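PDB 4K2M: 3-oxo-glucose-6-phosphate:glutamate aminotransferase from Bacillus subtilis subsp. subtilis, which catalyses the reversible pyridoxal phosphate-dependent transamination of 3-dehydro-glucose 6-phosphate to kanosamine 6-phosphate, with glutamate as amino donor, in kanosamine biosynthesis. Local coordinates for residues A[83-88]-A[309-314]; A[56-61]-A[319-324]. All coordinates share one frame; numbering follows the deposited sequence.

Both interactions use helix 312-329 of the aminotransferase domain or the segment leading into it. Interaction 1 is made by the 3-10 segment running into it and interaction 2 is further along it; their centres are about 19 Å apart. They also touch, since L314 CD1 of interaction 1 packs on L57 CD2 of interaction 2 at 4.1 Å. Along the chain the order is 56-61, 83-88, 309-314, 319-324, so the outer pair encloses the inner one. Interaction 1 joins two parts of the aminotransferase family region. Interaction 2 ties the additional N-terminal domain to that region. This helix and its lead-in thus serve contacts both within the aminotransferase fold and with the added domain. Both lie away from the annotated sites.

Interaction 1 (A[83-88]-A[309-314]); sequences VEDILN and MKYLSL
Y311 reaches across to D85 with its phenol hydroxyl, and one hydrogen bond carries the contact. The Y311 side chain leaves a short 3-10 segment, with CB directed at helix 80-93. CG stands beside the backbone N and anti to the carbonyl carbon (chi1 -64°), which sends the ring out to meet a side chain coming from the opposite direction. On the ring, the CE2 edge is the one turned to the carboxylate: Y311 CE2 lies 3.6 Å from D85 OD2. The next atom out, Y311 CZ, is 3.7 Å from D85 OD2. At the tip, Y311 OH donates its proton to D85 OD2 at 2.8 Å. OD2 sits close to the ring plane, and the angle CZ-OH-OD2 is about 118°, which suits a phenol O-H lying in the plane of its ring. The fit on the other side is different. The carboxylate is turned well out of the ring plane, and OH meets OD2 from above the carboxylate plane, 47° out of it.

OD2 has a second partner, as R42 of helix 41-46 forms a salt bridge to it. This helix lies in the additional N-terminal domain, and R42 also touches the Y311 side chain. The positive charge would be expected to stabilise the ionised aspartate. K310 NZ is 5.3 Å from D85 OD2, too far for a salt bridge; its charge is paired with E307 instead.

The bond therefore joins helix 80-93 to the turn leading into helix 312-329. Helix 299-308 adjoins the pair: its E307 touches D85 and its I304 touches I86. L94 of the second subunit packs on V83, I86 and L87, which places this part of helix 80-93 at the dimer interface.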
loop_
_atom_site.group_PDB
_atom_site.type_symbol
_atom_site.label_atom_id
_atom_site.label_comp_id
_atom_site.label_asym_id
_atom_site.label_seq_id
_atom_site.Cartn_x
_atom_site.Cartn_y
_atom_site.Cartn_z
ATOM N N VAL A 83 -17.730 2.657 -12.370
ATOM C CA VAL A 83 -18.230 2.651 -10.997
ATOM C C VAL A 83 -19.220 1.512 -10.827
ATOM O O VAL A 83 -19.187 0.791 -9.827
ATOM C CB VAL A 83 -18.863 3.999 -10.597
ATOM C CG1 VAL A 83 -19.577 3.888 -9.250
ATOM C CG2 VAL A 83 -17.787 5.079 -10.513
ATOM N N GLU A 84 -20.088 1.332 -11.820
ATOM C CA GLU A 84 -21.054 0.241 -11.778
ATOM C C GLU A 84 -20.366 -1.132 -11.766
ATOM O O GLU A 84 -20.711 -1.993 -10.945
ATOM C CB GLU A 84 -22.039 0.356 -12.954
ATOM C CG GLU A 84 -23.069 -0.760 -13.013
ATOM C CD GLU A 84 -24.191 -0.459 -13.998
ATOM O OE1 GLU A 84 -24.152 0.618 -14.630
ATOM O OE2 GLU A 84 -25.113 -1.292 -14.131
ATOM N N ASP A 85 -19.388 -1.327 -12.653
ATOM C CA ASP A 85 -18.623 -2.571 -12.699
ATOM C C ASP A 85 -17.928 -2.844 -11.370
ATOM O O ASP A 85 -17.876 -3.987 -10.916
ATOM C CB ASP A 85 -17.555 -2.525 -13.798
ATOM C CG ASP A 85 -18.142 -2.600 -15.197
ATOM O OD1 ASP A 85 -19.330 -2.963 -15.329
ATOM O OD2 ASP A 85 -17.406 -2.309 -16.164
ATOM N N ILE A 86 -17.359 -1.796 -10.777
ATOM C CA ILE A 86 -16.585 -1.951 -9.539
ATOM C C ILE A 86 -17.494 -2.297 -8.366
ATOM O O ILE A 86 -17.196 -3.195 -7.581
ATOM C CB ILE A 86 -15.749 -0.687 -9.243
ATOM C CG1 ILE A 86 -14.634 -0.531 -10.287
ATOM C CG2 ILE A 86 -15.156 -0.736 -7.843
ATOM C CD1 ILE A 86 -14.089 0.905 -10.374
ATOM N N LEU A 87 -18.618 -1.603 -8.254
ATOM C CA LEU A 87 -19.588 -1.920 -7.206
ATOM C C LEU A 87 -20.083 -3.357 -7.332
ATOM O O LEU A 87 -20.306 -4.033 -6.324
ATOM C CB LEU A 87 -20.757 -0.943 -7.234
ATOM C CG LEU A 87 -20.442 0.458 -6.729
ATOM C CD1 LEU A 87 -21.600 1.411 -7.027
ATOM C CD2 LEU A 87 -20.167 0.431 -5.226
ATOM N N ASN A 88 -20.257 -3.813 -8.568
ATOM C CA ASN A 88 -20.658 -5.193 -8.841
ATOM C C ASN A 88 -19.643 -6.228 -8.363
ATOM O O ASN A 88 -20.013 -7.218 -7.727
ATOM C CB ASN A 88 -20.935 -5.403 -10.337
ATOM C CG ASN A 88 -22.314 -4.923 -10.747
ATOM O OD1 ASN A 88 -23.235 -4.900 -9.932
ATOM N ND2 ASN A 88 -22.460 -4.531 -12.013
ATOM N N MET A 309 -9.407 -2.547 -16.199
ATOM C CA MET A 309 -8.543 -2.879 -17.323
ATOM C C MET A 309 -9.337 -3.056 -18.600
ATOM O O MET A 309 -8.777 -2.941 -19.693
ATOM C CB MET A 309 -7.746 -4.160 -17.043
ATOM C CG MET A 309 -6.474 -4.297 -17.869
ATOM S SD MET A 309 -5.449 -5.672 -17.282
ATOM C CE MET A 309 -6.624 -6.378 -16.139
ATOM N N LYS A 310 -10.632 -3.335 -18.471
ATOM C CA LYS A 310 -11.479 -3.541 -19.646
ATOM C C LYS A 310 -11.590 -2.283 -20.494
ATOM O O LYS A 310 -11.996 -2.345 -21.659
ATOM C CB LYS A 310 -12.871 -3.998 -19.218
ATOM C CG LYS A 310 -12.860 -5.310 -18.451
ATOM C CD LYS A 310 -14.233 -5.592 -17.865
ATOM C CE LYS A 310 -14.252 -6.970 -17.221
ATOM N NZ LYS A 310 -15.579 -7.267 -16.614
ATOM N N TYR A 311 -11.216 -1.151 -19.906
ATOM C CA TYR A 311 -11.323 0.152 -20.554
ATOM C C TYR A 311 -9.994 0.631 -21.146
ATOM O O TYR A 311 -9.958 1.657 -21.823
ATOM C CB TYR A 311 -11.862 1.200 -19.552
ATOM C CG TYR A 311 -13.268 0.914 -19.064
ATOM C CD1 TYR A 311 -14.362 1.616 -19.560
ATOM C CD2 TYR A 311 -13.497 -0.067 -18.106
ATOM C CE1 TYR A 311 -15.661 1.334 -19.109
ATOM C CE2 TYR A 311 -14.785 -0.352 -17.652
ATOM C CZ TYR A 311 -15.855 0.344 -18.156
ATOM O OH TYR A 311 -17.110 0.026 -17.675
ATOM N N LEU A 312 -8.909 -0.110 -20.921
ATOM C CA LEU A 312 -7.562 0.383 -21.255
ATOM C C LEU A 312 -7.279 0.634 -22.745
ATOM O O LEU A 312 -6.791 1.702 -23.115
ATOM C CB LEU A 312 -6.478 -0.529 -20.655
ATOM C CG LEU A 312 -5.024 -0.179 -20.969
ATOM C CD1 LEU A 312 -4.708 1.256 -20.524
ATOM C CD2 LEU A 312 -4.076 -1.193 -20.296
ATOM N N SER A 313 -7.569 -0.335 -23.607
ATOM C CA SER A 313 -7.310 -0.117 -25.031
ATOM C C SER A 313 -8.099 1.068 -25.568
ATOM O O SER A 313 -7.545 1.901 -26.297
ATOM C CB SER A 313 -7.613 -1.363 -25.850
ATOM O OG SER A 313 -6.681 -2.373 -25.526
ATOM N N LEU A 314 -9.378 1.147 -25.209
ATOM C CA LEU A 314 -10.216 2.259 -25.669
ATOM C C LEU A 314 -9.673 3.582 -25.132
ATOM O O LEU A 314 -9.563 4.564 -25.861
ATOM C CB LEU A 314 -11.661 2.084 -25.222
ATOM C CG LEU A 314 -12.541 3.317 -25.463
ATOM C CD1 LEU A 314 -12.724 3.569 -26.966
ATOM C CD2 LEU A 314 -13.889 3.200 -24.761
#

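Interaction 2 (A[56-61]-A[319-324]); sequences DLFNYQ and RLFLAD. With ACT (acetate ion), chain F.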
loop_
_atom_site.group_PDB
_atom_site.type_symbol
_atom_site.label_atom_id
_atom_site.label_comp_id
_atom_site.label_asym_id
_atom_site.label_seq_id
_atom_site.Cartn_x
_atom_site.Cartn_y
_atom_site.Cartn_z
ATOM N N ASP A 56 -18.928 9.374 -31.657
ATOM C CA ASP A 56 -19.205 8.112 -30.966
ATOM C C ASP A 56 -18.310 7.882 -29.756
ATOM O O ASP A 56 -18.759 7.313 -28.752
ATOM C CB ASP A 56 -19.139 6.921 -31.933
ATOM C CG ASP A 56 -20.232 6.973 -32.988
ATOM O OD1 ASP A 56 -21.396 7.222 -32.615
ATOM O OD2 ASP A 56 -19.920 6.771 -34.180
ATOM N N LEU A 57 -17.059 8.333 -29.833
ATOM C CA LEU A 57 -16.155 8.160 -28.694
ATOM C C LEU A 57 -16.132 9.364 -27.764
ATOM O O LEU A 57 -15.930 9.210 -26.565
ATOM C CB LEU A 57 -14.729 7.837 -29.150
ATOM C CG LEU A 57 -14.587 6.586 -30.013
ATOM C CD1 LEU A 57 -13.115 6.213 -30.173
ATOM C CD2 LEU A 57 -15.388 5.428 -29.416
ATOM N N PHE A 58 -16.334 10.563 -28.311
ATOM C CA PHE A 58 -16.178 11.783 -27.519
ATOM C C PHE A 58 -17.465 12.557 -27.273
ATOM O O PHE A 58 -17.476 13.498 -26.482
ATOM C CB PHE A 58 -15.145 12.711 -28.167
ATOM C CG PHE A 58 -13.731 12.229 -28.015
ATOM C CD1 PHE A 58 -12.978 12.610 -26.905
ATOM C CD2 PHE A 58 -13.150 11.402 -28.976
ATOM C CE1 PHE A 58 -11.675 12.165 -26.753
ATOM C CE2 PHE A 58 -11.837 10.949 -28.830
ATOM C CZ PHE A 58 -11.102 11.337 -27.720
ATOM N N ASN A 59 -18.535 12.155 -27.944
ATOM C CA ASN A 59 -19.808 12.889 -27.881
ATOM C C ASN A 59 -19.584 14.398 -28.083
ATOM O O ASN A 59 -20.087 15.221 -27.310
ATOM C CB ASN A 59 -20.529 12.631 -26.552
ATOM C CG ASN A 59 -21.969 13.134 -26.560
ATOM O OD1 ASN A 59 -22.615 13.159 -27.601
ATOM N ND2 ASN A 59 -22.470 13.532 -25.393
ATOM N N TYR A 60 -18.831 14.738 -29.128
ATOM C CA TYR A 60 -18.426 16.121 -29.417
ATOM C C TYR A 60 -19.651 17.040 -29.429
ATOM O O TYR A 60 -20.617 16.791 -30.159
ATOM C CB TYR A 60 -17.754 16.171 -30.798
ATOM C CG TYR A 60 -17.024 17.463 -31.155
ATOM C CD1 TYR A 60 -16.722 18.422 -30.191
ATOM C CD2 TYR A 60 -16.652 17.717 -32.462
ATOM C CE1 TYR A 60 -16.055 19.599 -30.530
ATOM C CE2 TYR A 60 -15.984 18.884 -32.819
ATOM C CZ TYR A 60 -15.678 19.817 -31.849
ATOM O OH TYR A 60 -15.001 20.973 -32.215
ATOM N N GLN A 61 -19.623 18.077 -28.599
ATOM C CA GLN A 61 -20.683 19.087 -28.605
ATOM C C GLN A 61 -19.989 20.422 -28.792
ATOM O O GLN A 61 -19.676 21.091 -27.818
ATOM C CB GLN A 61 -21.413 19.131 -27.267
ATOM C CG GLN A 61 -22.102 17.869 -26.794
ATOM C CD GLN A 61 -22.795 18.095 -25.458
ATOM O OE1 GLN A 61 -23.731 18.904 -25.364
ATOM N NE2 GLN A 61 -22.312 17.421 -24.405
ATOM N N ARG A 319 -6.732 8.804 -25.834
ATOM C CA ARG A 319 -5.568 9.657 -25.582
ATOM C C ARG A 319 -4.803 9.965 -26.850
ATOM O O ARG A 319 -4.399 11.114 -27.071
ATOM C CB ARG A 319 -4.629 9.004 -24.559
ATOM C CG ARG A 319 -5.197 8.963 -23.154
ATOM C CD ARG A 319 -4.198 8.229 -22.244
ATOM N NE ARG A 319 -4.654 8.196 -20.854
ATOM C CZ ARG A 319 -4.361 9.126 -19.948
ATOM N NH1 ARG A 319 -3.598 10.158 -20.280
ATOM N NH2 ARG A 319 -4.855 9.035 -18.712
ATOM N N LEU A 320 -4.604 8.948 -27.690
ATOM C CA LEU A 320 -3.889 9.149 -28.944
ATOM C C LEU A 320 -4.664 10.124 -29.845
ATOM O O LEU A 320 -4.068 11.005 -30.485
ATOM C CB LEU A 320 -3.684 7.813 -29.667
ATOM C CG LEU A 320 -3.271 7.910 -31.139
ATOM C CD1 LEU A 320 -1.886 8.522 -31.286
ATOM C CD2 LEU A 320 -3.347 6.539 -31.826
ATOM N N PHE A 321 -5.983 9.956 -29.905
ATOM C CA PHE A 321 -6.802 10.829 -30.743
ATOM C C PHE A 321 -6.647 12.265 -30.281
ATOM O O PHE A 321 -6.472 13.178 -31.095
ATOM C CB PHE A 321 -8.284 10.436 -30.709
ATOM C CG PHE A 321 -9.141 11.269 -31.627
ATOM C CD1 PHE A 321 -9.214 10.965 -32.984
ATOM C CD2 PHE A 321 -9.849 12.361 -31.145
ATOM C CE1 PHE A 321 -9.994 11.727 -33.849
ATOM C CE2 PHE A 321 -10.633 13.131 -32.002
ATOM C CZ PHE A 321 -10.697 12.812 -33.361
ATOM N N LEU A 322 -6.706 12.466 -28.969
ATOM C CA LEU A 322 -6.512 13.796 -28.404
ATOM C C LEU A 322 -5.139 14.367 -28.747
ATOM O O LEU A 322 -5.031 15.540 -29.109
ATOM C CB LEU A 322 -6.688 13.766 -26.885
ATOM C CG LEU A 322 -8.143 13.592 -26.454
ATOM C CD1 LEU A 322 -8.185 13.291 -24.955
ATOM C CD2 LEU A 322 -9.006 14.836 -26.777
ATOM N N ALA A 323 -4.094 13.554 -28.633
ATOM C CA ALA A 323 -2.743 14.026 -28.906
ATOM C C ALA A 323 -2.617 14.406 -30.376
ATOM O O ALA A 323 -2.057 15.448 -30.716
ATOM C CB ALA A 323 -1.700 12.967 -28.528
ATOM N N ASP A 324 -3.156 13.555 -31.241
ATOM C CA ASP A 324 -3.132 13.809 -32.685
ATOM C C ASP A 324 -3.843 15.121 -33.000
ATOM O O ASP A 324 -3.395 15.890 -33.857
ATOM C CB ASP A 324 -3.806 12.641 -33.415
ATOM C CG ASP A 324 -3.852 12.830 -34.928
ATOM O OD1 ASP A 324 -2.791 13.029 -35.557
ATOM O OD2 ASP A 324 -4.957 12.752 -35.481
HETATM C C ACT F . -3.653 11.553 -16.994
HETATM O O ACT F . -3.638 11.484 -18.212
HETATM O OXT ACT F . -4.423 10.837 -16.363
HETATM C CH3 ACT F . -2.743 12.533 -16.295
#
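F58 packs its ring on F321 and L322 of helix 312-329, where the additional N-terminal domain meets the aspartate aminotransferase fold. All three residues are buried. The F58 and F321 rings meet obliquely, with centroids 5.3 Å apart and planes at 35°. F58 CE2 makes the closest approach, 3.4 Å from F321 CD2. With chi1 at -177°, the F321 ring extends away from its backbone N and out to F58.

The aliphatic part lies further round the ring, where F58 CE1 is 3.8 Å from L322 CD2. L322 CB does not point straight at F58; the isopropyl end closes the distance. L423 of helix 423-441 touches both F58 and L322, and I53 of helix 53-57 touches both phenylalanines. K318 adds a cation-pi contact to F58.

The polar group lies apart: R319 turns its CB away from segment 56-61 and makes no contact with it. Its chain, extended from CG to NE, carries the guanidinium to an acetate, probably from the crystallisation liquor. NH1 and NH2 share acetate O, although the NH1 bond is doubtfully short. R319 NH2 also donates to acetate OXT at 3.0 Å, nearly straight at 166°.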